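Local coordinates for protein Abbfa_003403 (Acinetobacter baumannii, PDB 4ZXH) that probably builds and releases a peptide product as a four-domain nonribosomal peptide synthetase with condensation, adenylation, carrier and thioesterase domains, at residues Ser105-Thr108 with Gln109-Gln113; Tyr251-Leu255 with Phe256-Leu260; His481-Phe484 with Ala485-Lys489; Glu742-Thr746 with Ile747-Lys751; Glu1038-Gly1041 with Glu1042-Glu1046. One frame throughout, in Å; residues are numbered along the deposited sequence. Where two conformers were deposited one is given.

Interaction 1 (Ser105-Thr108 with Gln109-Gln113)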
loop_
_atom_site.group_PDB
_atom_site.type_symbol
_atom_site.label_atom_id
_atom_site.label_comp_id
_atom_site.label_asym_id
_atom_site.label_seq_id
_atom_site.Cartn_x
_atom_site.Cartn_y
_atom_site.Cartn_z
ATOM N N SER A 105 33.158 -6.323 -17.491
ATOM C CA SER A 105 32.065 -5.705 -16.741
ATOM C C SER A 105 30.742 -6.018 -17.420
ATOM O O SER A 105 29.809 -6.542 -16.791
ATOM C CB SER A 105 32.251 -4.193 -16.656
ATOM O OG SER A 105 33.620 -3.873 -16.453
ATOM N N ASP A 106 30.700 -5.715 -18.719
ATOM C CA ASP A 106 29.525 -5.920 -19.560
ATOM C C ASP A 106 29.106 -7.382 -19.662
ATOM O O ASP A 106 27.906 -7.690 -19.638
ATOM C CB ASP A 106 29.786 -5.373 -20.959
ATOM C CG ASP A 106 30.048 -3.872 -20.965
ATOM O OD1 ASP A 106 29.492 -3.164 -20.093
ATOM O OD2 ASP A 106 30.809 -3.408 -21.847
ATOM N N LEU A 107 30.083 -8.281 -19.769
ATOM C CA LEU A 107 29.784 -9.703 -19.855
ATOM C C LEU A 107 29.050 -10.174 -18.607
ATOM O O LEU A 107 28.074 -10.921 -18.711
ATOM C CB LEU A 107 31.057 -10.533 -20.067
ATOM C CG LEU A 107 30.810 -12.040 -20.272
ATOM C CD1 LEU A 107 29.735 -12.277 -21.335
ATOM C CD2 LEU A 107 32.071 -12.787 -20.634
ATOM N N THR A 108 29.503 -9.737 -17.432
ATOM C CA THR A 108 28.800 -10.081 -16.205
ATOM C C THR A 108 27.361 -9.605 -16.296
ATOM O O THR A 108 26.430 -10.350 -15.978
ATOM C CB THR A 108 29.447 -9.472 -14.946
ATOM O OG1 THR A 108 30.758 -10.010 -14.776
ATOM C CG2 THR A 108 28.642 -9.832 -13.720
ATOM N N GLN A 109 27.176 -8.370 -16.750
ATOM C CA GLN A 109 25.842 -7.787 -16.764
ATOM C C GLN A 109 24.956 -8.575 -17.723
ATOM O O GLN A 109 23.810 -8.901 -17.396
ATOM C CB GLN A 109 25.872 -6.299 -17.135
ATOM C CG GLN A 109 24.468 -5.678 -17.024
ATOM C CD GLN A 109 24.402 -4.162 -17.219
ATOM O OE1 GLN A 109 25.421 -3.469 -17.287
ATOM N NE2 GLN A 109 23.180 -3.650 -17.330
ATOM N N LEU A 110 25.511 -8.914 -18.886
ATOM C CA LEU A 110 24.798 -9.705 -19.881
ATOM C C LEU A 110 24.257 -11.012 -19.304
ATOM O O LEU A 110 23.064 -11.315 -19.426
ATOM C CB LEU A 110 25.715 -10.003 -21.066
ATOM C CG LEU A 110 25.086 -10.814 -22.199
ATOM C CD1 LEU A 110 23.810 -10.126 -22.692
ATOM C CD2 LEU A 110 26.073 -11.030 -23.346
ATOM N N VAL A 111 25.145 -11.776 -18.681
ATOM C CA VAL A 111 24.784 -13.042 -18.064
ATOM C C VAL A 111 23.753 -12.839 -16.950
ATOM O O VAL A 111 22.835 -13.635 -16.800
ATOM C CB VAL A 111 26.064 -13.782 -17.505
ATOM C CG1 VAL A 111 25.694 -15.049 -16.717
ATOM C CG2 VAL A 111 27.048 -14.133 -18.646
ATOM N N GLU A 112 23.884 -11.775 -16.167
ATOM C CA GLU A 112 22.856 -11.500 -15.168
ATOM C C GLU A 112 21.508 -11.258 -15.858
ATOM O O GLU A 112 20.521 -11.900 -15.504
ATOM C CB GLU A 112 23.258 -10.322 -14.270
ATOM C CG GLU A 112 24.290 -10.735 -13.188
ATOM C CD GLU A 112 25.119 -9.572 -12.618
ATOM O OE1 GLU A 112 24.917 -8.412 -13.053
ATOM O OE2 GLU A 112 25.981 -9.826 -11.736
ATOM N N GLN A 113 21.459 -10.388 -16.868
ATOM C CA GLN A 113 20.178 -10.128 -17.520
ATOM C C GLN A 113 19.645 -11.372 -18.247
ATOM O O GLN A 113 18.451 -11.639 -18.179
ATOM C CB GLN A 113 20.280 -8.933 -18.469
ATOM C CG GLN A 113 19.103 -7.944 -18.371
ATOM C CD GLN A 113 18.952 -7.261 -16.993
ATOM O OE1 GLN A 113 19.728 -7.497 -16.053
ATOM N NE2 GLN A 113 17.942 -6.399 -16.884
#
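Leu-107, Leu-110 and Val-111 form the sheet-facing side of helix 104-115, the connection of a beta-alpha-beta crossover in the condensation domain between the parallel strands 94-98 and 127-135. Leu-107 has CG anti to its own backbone N (chi1 -176°), and its CD1 branch reaches along the helix to the next turn. There CD1 of Leu-107 lies 4.2 Å from CG2 of Val-111, four residues on, and 4.4 Å from CD2 of Leu-110, three residues on. The three side chains form one apolar strip. Leu-107 also packs on Cys-134 and Val-140, and Val-111 on Tyr-132 and Ala-142, so the strip covers neighbouring strands of the sheet. Four successive i to i+4 backbone bonds carry the helix through this region. The straightest runs from Val-111 N to Leu-107 O (3.1 Å, 175° at the hydrogen), and Leu-110 N to Asp-106 O is 2.8 Å. On another side of the helix Thr-108 and Glu-112 lie alongside each other and point the same way. The carboxylate of Glu-112 ends an extended chain beyond CG, and its OE2 accepts from the backbone N of Arg-395, so a bond outside the helix holds the acid. The threonine meets that carboxylate with its methyl, CG2 of Thr-108 being 3.3 Å from OE2 of Glu-112.

Interaction 2 (Tyr251-Leu255 with Phe256-Leu260)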
loop_
_atom_site.group_PDB
_atom_site.type_symbol
_atom_site.label_atom_id
_atom_site.label_comp_id
_atom_site.label_asym_id
_atom_site.label_seq_id
_atom_site.Cartn_x
_atom_site.Cartn_y
_atom_site.Cartn_z
ATOM N N TYR A 251 29.072 -19.479 24.588
ATOM C CA TYR A 251 27.662 -19.681 24.895
ATOM C C TYR A 251 27.289 -21.125 24.559
ATOM O O TYR A 251 28.152 -21.932 24.214
ATOM C CB TYR A 251 26.775 -18.729 24.100
ATOM C CG TYR A 251 27.034 -17.245 24.278
ATOM C CD1 TYR A 251 27.615 -16.738 25.430
ATOM C CD2 TYR A 251 26.657 -16.341 23.286
ATOM C CE1 TYR A 251 27.831 -15.368 25.578
ATOM C CE2 TYR A 251 26.865 -14.977 23.426
ATOM C CZ TYR A 251 27.450 -14.495 24.571
ATOM O OH TYR A 251 27.654 -13.139 24.701
ATOM N N GLU A 252 26.004 -21.449 24.645
ATOM C CA GLU A 252 25.526 -22.754 24.191
ATOM C C GLU A 252 25.408 -22.751 22.667
ATOM O O GLU A 252 25.517 -23.788 22.007
ATOM C CB GLU A 252 24.174 -23.094 24.833
ATOM N N ILE A 253 25.231 -21.549 22.129
ATOM C CA ILE A 253 24.767 -21.313 20.767
ATOM C C ILE A 253 25.668 -21.759 19.617
ATOM O O ILE A 253 26.858 -22.013 19.784
ATOM C CB ILE A 253 24.541 -19.837 20.565
ATOM C CG1 ILE A 253 25.895 -19.141 20.560
ATOM C CG2 ILE A 253 23.700 -19.283 21.685
ATOM C CD1 ILE A 253 25.868 -17.798 19.948
ATOM N N THR A 254 25.064 -21.819 18.438
ATOM C CA THR A 254 25.773 -22.056 17.190
ATOM C C THR A 254 26.168 -20.726 16.565
ATOM O O THR A 254 25.637 -19.674 16.936
ATOM C CB THR A 254 24.906 -22.850 16.194
ATOM O OG1 THR A 254 23.677 -22.140 15.938
ATOM C CG2 THR A 254 24.585 -24.218 16.766
ATOM N N LEU A 255 27.085 -20.768 15.611
ATOM C CA LEU A 255 27.482 -19.557 14.907
ATOM C C LEU A 255 26.293 -18.947 14.157
ATOM O O LEU A 255 26.137 -17.721 14.102
ATOM C CB LEU A 255 28.628 -19.860 13.942
ATOM C CG LEU A 255 29.146 -18.689 13.113
ATOM C CD1 LEU A 255 29.565 -17.516 14.011
ATOM C CD2 LEU A 255 30.298 -19.160 12.245
ATOM N N PHE A 256 25.453 -19.812 13.587
ATOM C CA PHE A 256 24.249 -19.368 12.900
ATOM C C PHE A 256 23.378 -18.592 13.850
ATOM O O PHE A 256 22.854 -17.530 13.505
ATOM C CB PHE A 256 23.457 -20.539 12.334
ATOM C CG PHE A 256 22.066 -20.160 11.902
ATOM C CD1 PHE A 256 21.868 -19.324 10.814
ATOM C CD2 PHE A 256 20.958 -20.621 12.585
ATOM C CE1 PHE A 256 20.602 -18.949 10.418
ATOM C CE2 PHE A 256 19.684 -20.256 12.184
ATOM C CZ PHE A 256 19.511 -19.416 11.097
ATOM N N GLY A 257 23.224 -19.132 15.055
ATOM C CA GLY A 257 22.413 -18.493 16.074
ATOM C C GLY A 257 22.971 -17.140 16.460
ATOM O O GLY A 257 22.227 -16.198 16.708
ATOM N N LEU A 258 24.293 -17.033 16.503
ATOM C CA LEU A 258 24.918 -15.795 16.937
ATOM C C LEU A 258 24.639 -14.685 15.944
ATOM O O LEU A 258 24.276 -13.575 16.319
ATOM C CB LEU A 258 26.423 -15.989 17.106
ATOM C CG LEU A 258 27.236 -14.852 17.721
ATOM C CD1 LEU A 258 26.634 -14.418 19.035
ATOM C CD2 LEU A 258 28.669 -15.307 17.922
ATOM N N VAL A 259 24.806 -14.989 14.666
ATOM C CA VAL A 259 24.665 -13.977 13.643
ATOM C C VAL A 259 23.202 -13.598 13.509
ATOM O O VAL A 259 22.865 -12.452 13.215
ATOM C CB VAL A 259 25.233 -14.475 12.297
ATOM C CG1 VAL A 259 24.948 -13.483 11.168
ATOM C CG2 VAL A 259 26.730 -14.747 12.429
ATOM N N LEU A 260 22.314 -14.555 13.737
ATOM C CA LEU A 260 20.888 -14.247 13.669
ATOM C C LEU A 260 20.554 -13.248 14.773
ATOM O O LEU A 260 19.875 -12.253 14.528
ATOM C CB LEU A 260 20.042 -15.514 13.794
ATOM C CG LEU A 260 18.529 -15.302 13.830
ATOM C CD1 LEU A 260 18.089 -14.651 12.547
ATOM C CD2 LEU A 260 17.784 -16.603 14.060
#
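OG1 of Thr-254 accepts from Gly-257 N at 3.2 Å (153° at the hydrogen), a side-chain cap on the first turn of helix 255-271. The hydroxyl is placed there by chi1 of 58°, which sets OG1 between the backbone N and the carbonyl carbon. Main-chain bonds follow, Leu-258 N to Thr-254 O at 3.0 Å and Val-259 N to Leu-255 O at 3.1 Å. Thr-254 N in turn donates to OE1 of Gln-321, tying the N-cap to helix 313-329. Together with the cap, the apolar pair Ile-253 and Leu-258 makes a hydrophobic staple, the residue before the N-cap meeting the fourth residue after it, here in the condensation domain. Among the apolar contacts, the two side chains of that pair cross obliquely: CD1 of Ile-253 touches CB of Leu-258 at 3.4 Å and CD1 of Leu-258 at 3.6 Å. Further along, CD1 of Leu-255 approaches CG2 of Val-259 at 4.3 Å, and both residues also pack on strand 356-360.

Interaction 3 (His481-Phe484 with Ala485-Lys489)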
loop_
_atom_site.group_PDB
_atom_site.type_symbol
_atom_site.label_atom_id
_atom_site.label_comp_id
_atom_site.label_asym_id
_atom_site.label_seq_id
_atom_site.Cartn_x
_atom_site.Cartn_y
_atom_site.Cartn_z
ATOM N N HIS A 481 26.196 41.897 14.438
ATOM C CA HIS A 481 25.822 43.028 13.597
ATOM C C HIS A 481 24.680 43.859 14.165
ATOM O O HIS A 481 23.994 43.456 15.110
ATOM C CB HIS A 481 25.437 42.541 12.209
ATOM C CG HIS A 481 26.604 42.304 11.309
ATOM N ND1 HIS A 481 27.605 41.405 11.610
ATOM C CD2 HIS A 481 26.912 42.818 10.095
ATOM C CE1 HIS A 481 28.491 41.390 10.630
ATOM N NE2 HIS A 481 28.094 42.240 9.699
ATOM N N ASP A 482 24.477 45.011 13.534
ATOM C CA ASP A 482 23.561 46.043 13.997
ATOM C C ASP A 482 22.453 46.275 12.976
ATOM O O ASP A 482 22.626 47.017 12.012
ATOM C CB ASP A 482 24.333 47.335 14.255
ATOM C CG ASP A 482 23.476 48.427 14.826
ATOM O OD1 ASP A 482 22.234 48.301 14.751
ATOM O OD2 ASP A 482 24.050 49.420 15.355
ATOM N N LEU A 483 21.302 45.659 13.216
ATOM C CA LEU A 483 20.173 45.777 12.312
ATOM C C LEU A 483 19.735 47.224 12.110
ATOM O O LEU A 483 19.463 47.632 10.984
ATOM C CB LEU A 483 19.007 44.941 12.823
ATOM C CG LEU A 483 17.708 45.035 12.031
ATOM C CD1 LEU A 483 17.952 44.711 10.572
ATOM C CD2 LEU A 483 16.701 44.067 12.611
ATOM N N PHE A 484 19.686 47.997 13.191
ATOM C CA PHE A 484 19.180 49.371 13.128
ATOM C C PHE A 484 20.046 50.241 12.228
ATOM O O PHE A 484 19.543 50.997 11.400
ATOM C CB PHE A 484 19.121 49.985 14.529
ATOM C CG PHE A 484 18.268 51.222 14.620
ATOM C CD1 PHE A 484 17.158 51.380 13.804
ATOM C CD2 PHE A 484 18.568 52.221 15.537
ATOM C CE1 PHE A 484 16.357 52.512 13.903
ATOM C CE2 PHE A 484 17.775 53.353 15.646
ATOM C CZ PHE A 484 16.666 53.498 14.828
ATOM N N ALA A 485 21.354 50.129 12.408
ATOM C CA ALA A 485 22.310 50.909 11.636
ATOM C C ALA A 485 22.155 50.629 10.145
ATOM O O ALA A 485 22.227 51.539 9.327
ATOM C CB ALA A 485 23.724 50.613 12.092
ATOM N N MET A 486 21.928 49.365 9.804
ATOM C CA MET A 486 21.718 48.963 8.422
ATOM C C MET A 486 20.509 49.662 7.807
ATOM O O MET A 486 20.563 50.122 6.664
ATOM C CB MET A 486 21.534 47.453 8.324
ATOM C CG MET A 486 22.754 46.630 8.676
ATOM S SD MET A 486 22.489 44.901 8.219
ATOM C CE MET A 486 22.520 45.038 6.432
ATOM N N ILE A 487 19.420 49.735 8.567
ATOM C CA ILE A 487 18.195 50.357 8.081
ATOM C C ILE A 487 18.326 51.873 8.029
ATOM O O ILE A 487 17.861 52.510 7.083
ATOM C CB ILE A 487 16.982 49.960 8.937
ATOM C CG1 ILE A 487 16.723 48.461 8.783
ATOM C CG2 ILE A 487 15.746 50.711 8.494
ATOM C CD1 ILE A 487 15.455 47.989 9.424
ATOM N N LEU A 488 18.980 52.457 9.025
ATOM C CA LEU A 488 19.265 53.888 8.979
ATOM C C LEU A 488 20.094 54.273 7.739
ATOM O O LEU A 488 19.805 55.280 7.087
ATOM C CB LEU A 488 19.984 54.325 10.255
ATOM C CG LEU A 488 19.110 54.437 11.500
ATOM C CD1 LEU A 488 19.913 54.936 12.676
ATOM C CD2 LEU A 488 17.944 55.361 11.223
ATOM N N LYS A 489 21.113 53.476 7.414
ATOM C CA LYS A 489 21.922 53.722 6.223
ATOM C C LYS A 489 21.036 53.762 4.977
ATOM O O LYS A 489 21.137 54.682 4.160
ATOM C CB LYS A 489 23.009 52.652 6.065
ATOM C CG LYS A 489 23.960 52.878 4.880
#
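Asp-482 O takes Met-486 N at 3.3 Å, and from here the chain turns into helix 483-494 with the regular i to i+4 pattern: Ile-487 N bonds to Leu-483 O, and Leu-488 N to Phe-484 O at 2.8 Å. Before the first turn, chi1 of -176° turns the Asp-482 carboxylate away from its own N and back over the helix start. Its OD1 accepts from Ala-485 N at 3.1 Å, nearly straight at the hydrogen (171°) but from well above the carboxylate plane. The methyl of Ala-485 sits against the same carboxylate, CB to Asp-482 OD2 3.5 Å. Further along, Leu-488 lays its CD1 methyl over one face of the Phe-484 ring, 4.1 Å from the centroid and only 14° off the normal, a CH-pi contact. Phe-484 stacks also on Phe-618. Beside them, CD1 of Leu-483 meets CD1 of Ile-487 at 4.3 Å, and this pair faces helix 543-553, with Leu-483 also against helix 641-655. Asp-482 is thus a side-chain N-cap, a motif common at helix starts, and the i to i+4 apolar pairs of the next turn seat helix 483-494 among its neighbours in the adenylation domain.

Interaction 4 (Glu742-Thr746 with Ile747-Lys751)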
loop_
_atom_site.group_PDB
_atom_site.type_symbol
_atom_site.label_atom_id
_atom_site.label_comp_id
_atom_site.label_asym_id
_atom_site.label_seq_id
_atom_site.Cartn_x
_atom_site.Cartn_y
_atom_site.Cartn_z
ATOM N N GLU A 742 4.624 24.245 7.145
ATOM C CA GLU A 742 4.166 22.871 7.036
ATOM C C GLU A 742 5.007 22.103 6.022
ATOM O O GLU A 742 5.785 22.692 5.272
ATOM C CB GLU A 742 2.700 22.828 6.643
ATOM C CG GLU A 742 1.768 22.885 7.822
ATOM C CD GLU A 742 0.316 22.747 7.421
ATOM O OE1 GLU A 742 -0.059 23.176 6.298
ATOM O OE2 GLU A 742 -0.442 22.170 8.228
ATOM N N ALA A 743 4.861 20.786 6.003
ATOM C CA ALA A 743 5.631 19.969 5.078
ATOM C C ALA A 743 5.279 20.328 3.639
ATOM O O ALA A 743 4.131 20.659 3.330
ATOM C CB ALA A 743 5.387 18.496 5.338
ATOM N N LEU A 744 6.280 20.301 2.770
ATOM C CA LEU A 744 6.044 20.506 1.354
ATOM C C LEU A 744 5.895 19.139 0.693
ATOM O O LEU A 744 6.843 18.343 0.666
ATOM C CB LEU A 744 7.182 21.307 0.719
ATOM C CG LEU A 744 7.125 21.556 -0.789
ATOM C CD1 LEU A 744 5.875 22.308 -1.147
ATOM C CD2 LEU A 744 8.332 22.348 -1.224
ATOM N N ASP A 745 4.693 18.852 0.200
ATOM C CA ASP A 745 4.429 17.589 -0.480
ATOM C C ASP A 745 4.866 17.685 -1.934
ATOM O O ASP A 745 4.954 18.780 -2.491
ATOM C CB ASP A 745 2.944 17.190 -0.387
ATOM C CG ASP A 745 1.995 18.310 -0.799
ATOM O OD1 ASP A 745 2.156 19.454 -0.315
ATOM O OD2 ASP A 745 1.111 18.058 -1.643
ATOM N N THR A 746 5.139 16.538 -2.544
ATOM C CA THR A 746 5.680 16.510 -3.897
ATOM C C THR A 746 4.728 17.134 -4.924
ATOM O O THR A 746 5.174 17.825 -5.843
ATOM C CB THR A 746 6.024 15.073 -4.309
ATOM O OG1 THR A 746 4.914 14.235 -4.000
ATOM C CG2 THR A 746 7.221 14.565 -3.515
ATOM N N ILE A 747 3.424 16.913 -4.758
ATOM C CA ILE A 747 2.446 17.459 -5.699
ATOM C C ILE A 747 2.487 18.989 -5.744
ATOM O O ILE A 747 2.504 19.578 -6.823
ATOM C CB ILE A 747 0.999 17.030 -5.365
ATOM C CG1 ILE A 747 0.905 15.519 -5.116
ATOM C CG2 ILE A 747 0.042 17.481 -6.481
ATOM C CD1 ILE A 747 1.124 14.661 -6.340
ATOM N N LEU A 748 2.494 19.635 -4.579
ATOM C CA LEU A 748 2.552 21.097 -4.547
ATOM C C LEU A 748 3.875 21.578 -5.115
ATOM O O LEU A 748 3.955 22.625 -5.755
ATOM C CB LEU A 748 2.368 21.631 -3.129
ATOM C CG LEU A 748 2.527 23.148 -2.971
ATOM C CD1 LEU A 748 1.566 23.905 -3.873
ATOM C CD2 LEU A 748 2.350 23.574 -1.525
ATOM N N ALA A 749 4.911 20.788 -4.887
ATOM C CA ALA A 749 6.241 21.135 -5.344
ATOM C C ALA A 749 6.290 21.196 -6.861
ATOM O O ALA A 749 6.806 22.163 -7.417
ATOM C CB ALA A 749 7.262 20.137 -4.815
ATOM N N GLU A 750 5.764 20.180 -7.545
ATOM C CA GLU A 750 5.853 20.197 -9.002
ATOM C C GLU A 750 5.047 21.343 -9.575
ATOM O O GLU A 750 5.500 22.003 -10.504
ATOM C CB GLU A 750 5.400 18.886 -9.633
ATOM C CG GLU A 750 6.581 18.052 -10.132
ATOM C CD GLU A 750 7.220 18.590 -11.417
ATOM O OE1 GLU A 750 6.479 18.915 -12.368
ATOM O OE2 GLU A 750 8.471 18.707 -11.464
ATOM N N LYS A 751 3.861 21.578 -9.021
ATOM C CA LYS A 751 3.024 22.689 -9.464
ATOM C C LYS A 751 3.764 24.013 -9.303
ATOM O O LYS A 751 3.748 24.849 -10.197
ATOM C CB LYS A 751 1.710 22.731 -8.683
ATOM C CG LYS A 751 0.679 21.656 -9.031
ATOM C CD LYS A 751 -0.484 21.755 -8.038
ATOM C CE LYS A 751 -1.603 20.777 -8.335
ATOM N NZ LYS A 751 -2.352 21.215 -9.526
#
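Leu-744 and Leu-748 meet at about a right angle, CD1 of Leu-744 lying 3.8 Å from CD2 of Leu-748 and 3.9 Å from its CG. In both leucines the first torsion is close to fully extended (chi1 177° for Leu-744), which sends the Leu-744 branches forward to the first turn of helix 746-753. CG of Leu-744 also comes 4.3 Å from CB of Ala-749; the residue before the N-cap thus touches the fourth residue after it, the positions of a hydrophobic staple. The N-cap itself, Asp-745, has its carboxylate tucked between backbone N and carbonyl carbon (chi1 50°), which brings the group back over the helix start. There OD1 of Asp-745 rests 3.6 Å from CB of Leu-748, while its OD2 lies 3.9 Å from CB of Ile-747. Main-chain bonds close the turn, Ala-749 N to Asp-745 O at 3.1 Å and Glu-750 N to Thr-746 O at 3.0 Å. Asn-885 of helix 880-888, in the C-terminal part of the adenylation domain, touches Asp-745, Thr-746 and Ile-747, and Lys-888 makes a weak, long ion pair with Asp-745 OD2. A carboxylate lying at the N-terminal end of a helix is probably stabilised by the helix dipole, and the nearby lysine would add to this, both probably favouring the charged acid where the two parts of the adenylation domain meet in this conformation.

Interaction 5 (Glu1038-Gly1041 with Glu1042-Glu1046)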
loop_
_atom_site.group_PDB
_atom_site.type_symbol
_atom_site.label_atom_id
_atom_site.label_comp_id
_atom_site.label_asym_id
_atom_site.label_seq_id
_atom_site.Cartn_x
_atom_site.Cartn_y
_atom_site.Cartn_z
ATOM N N GLU A 1038 -18.109 -8.268 -6.008
ATOM C CA GLU A 1038 -18.416 -7.020 -6.693
ATOM C C GLU A 1038 -17.263 -6.591 -7.587
ATOM O O GLU A 1038 -17.453 -6.330 -8.785
ATOM C CB GLU A 1038 -18.730 -5.897 -5.712
ATOM C CG GLU A 1038 -19.393 -4.695 -6.399
ATOM C CD GLU A 1038 -19.032 -3.369 -5.763
ATOM O OE1 GLU A 1038 -17.877 -3.227 -5.309
ATOM O OE2 GLU A 1038 -19.905 -2.478 -5.696
ATOM N N ARG A 1039 -16.070 -6.516 -6.995
ATOM C CA ARG A 1039 -14.931 -5.938 -7.679
ATOM C C ARG A 1039 -14.488 -6.813 -8.846
ATOM O O ARG A 1039 -14.139 -6.307 -9.913
ATOM C CB ARG A 1039 -13.783 -5.711 -6.694
ATOM C CG ARG A 1039 -13.974 -4.428 -5.918
ATOM C CD ARG A 1039 -13.068 -4.275 -4.695
ATOM N NE ARG A 1039 -11.625 -4.392 -4.942
ATOM C CZ ARG A 1039 -10.934 -3.656 -5.806
ATOM N NH1 ARG A 1039 -11.527 -2.745 -6.578
ATOM N NH2 ARG A 1039 -9.637 -3.847 -5.922
ATOM N N LEU A 1040 -14.520 -8.125 -8.650
ATOM C CA LEU A 1040 -14.092 -9.051 -9.690
ATOM C C LEU A 1040 -15.121 -9.049 -10.801
ATOM O O LEU A 1040 -14.783 -9.145 -11.971
ATOM C CB LEU A 1040 -13.907 -10.455 -9.107
ATOM C CG LEU A 1040 -13.475 -11.623 -9.997
ATOM C CD1 LEU A 1040 -12.097 -11.416 -10.609
ATOM C CD2 LEU A 1040 -13.499 -12.873 -9.141
ATOM N N GLY A 1041 -16.384 -8.915 -10.411
ATOM C CA GLY A 1041 -17.494 -8.871 -11.344
ATOM C C GLY A 1041 -17.408 -7.667 -12.261
ATOM O O GLY A 1041 -17.732 -7.788 -13.436
ATOM N N GLU A 1042 -16.970 -6.513 -11.747
ATOM C CA GLU A 1042 -16.801 -5.330 -12.602
ATOM C C GLU A 1042 -15.721 -5.591 -13.657
ATOM O O GLU A 1042 -15.876 -5.214 -14.823
ATOM C CB GLU A 1042 -16.457 -4.080 -11.774
ATOM C CG GLU A 1042 -17.558 -3.664 -10.806
ATOM C CD GLU A 1042 -17.173 -2.522 -9.868
ATOM O OE1 GLU A 1042 -16.016 -2.051 -9.905
ATOM O OE2 GLU A 1042 -18.047 -2.093 -9.080
ATOM N N ILE A 1043 -14.640 -6.252 -13.244
ATOM C CA ILE A 1043 -13.541 -6.605 -14.134
ATOM C C ILE A 1043 -13.988 -7.532 -15.260
ATOM O O ILE A 1043 -13.666 -7.321 -16.424
ATOM C CB ILE A 1043 -12.408 -7.282 -13.347
ATOM C CG1 ILE A 1043 -11.670 -6.240 -12.516
ATOM C CG2 ILE A 1043 -11.448 -8.016 -14.277
ATOM C CD1 ILE A 1043 -11.279 -5.031 -13.319
ATOM N N ILE A 1044 -14.728 -8.570 -14.899
ATOM C CA ILE A 1044 -15.226 -9.521 -15.871
ATOM C C ILE A 1044 -16.265 -8.875 -16.793
ATOM O O ILE A 1044 -16.320 -9.162 -17.990
ATOM C CB ILE A 1044 -15.830 -10.719 -15.158
ATOM C CG1 ILE A 1044 -14.729 -11.514 -14.474
ATOM C CG2 ILE A 1044 -16.577 -11.601 -16.115
ATOM C CD1 ILE A 1044 -15.254 -12.672 -13.651
ATOM N N ARG A 1045 -17.064 -7.979 -16.221
ATOM C CA ARG A 1045 -18.137 -7.285 -16.937
ATOM C C ARG A 1045 -17.603 -6.404 -18.065
ATOM O O ARG A 1045 -18.284 -6.207 -19.086
ATOM C CB ARG A 1045 -18.950 -6.446 -15.954
ATOM C CG ARG A 1045 -20.212 -5.858 -16.515
ATOM C CD ARG A 1045 -21.073 -5.242 -15.414
ATOM N NE ARG A 1045 -21.570 -6.254 -14.482
ATOM C CZ ARG A 1045 -21.204 -6.340 -13.206
ATOM N NH1 ARG A 1045 -20.346 -5.469 -12.687
ATOM N NH2 ARG A 1045 -21.706 -7.293 -12.439
ATOM N N GLU A 1046 -16.390 -5.874 -17.862
ATOM C CA GLU A 1046 -15.717 -5.013 -18.841
ATOM C C GLU A 1046 -15.467 -5.733 -20.157
ATOM O O GLU A 1046 -15.471 -5.112 -21.220
ATOM C CB GLU A 1046 -14.376 -4.498 -18.305
ATOM C CG GLU A 1046 -14.447 -3.319 -17.356
ATOM C CD GLU A 1046 -13.091 -2.975 -16.734
ATOM O OE1 GLU A 1046 -12.068 -3.602 -17.112
ATOM O OE2 GLU A 1046 -13.055 -2.080 -15.856
HETATM O O HOH W 1 -19.906 -6.305 -10.109
#
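Arg-1045 folds its guanidinium back over the previous turn, so that the carbonyl oxygen of Gly-1041 lies over one face, 3.6 Å from NH1 of Arg-1045. The fold comes from the bend at chi3 (-65°), and Gly-1041 places no side chain beneath the group. A water in the guanidinium plane accepts from NH1 of Arg-1045 at 2.7 Å and donates to Glu-1038 O at 2.8 Å, bridging the two turns. Salt bridges to Asp-1230 and Asp-976 fix the arginine from outside. CG of Glu-1042 lies at the guanidinium edge; its carboxylate turns instead toward that of Glu-1038, OE2 to OE2 3.9 Å, with planes 41° apart. On the inner side CG of Leu-1040 meets CD1 of Ile-1044 at 4.2 Å, packing helix 1037-1046 of the carrier domain against helices 977-990 and 1008-1022. Lys-926, on helix 921-931 of the adenylation region, forms a salt bridge with OE1 of Glu-1042 and a weak, long pair with Glu-1038, which probably offsets the repulsion between the two acids.

How the interactions relate
The five contacts follow one another along the chain and none touches another. Interactions 1 and 2 share the condensation domain, their centres about 37 Å apart; interaction 1 lies on the crossover helix 104-115 over a six-stranded mixed sheet, interaction 2 at the start of helix 255-271 beside strand 356-360 of another sheet. Interactions 3 and 4 lie at helix starts in the adenylation region, about 36 Å apart between centres. Interaction 5, on helix 1037-1046 of the carrier domain, is about 36 Å from interaction 4 and about 72 Å from interaction 3, centre to centre. The series thus samples three successive domains, and interactions 4 and 5 both sit where domains or their parts meet.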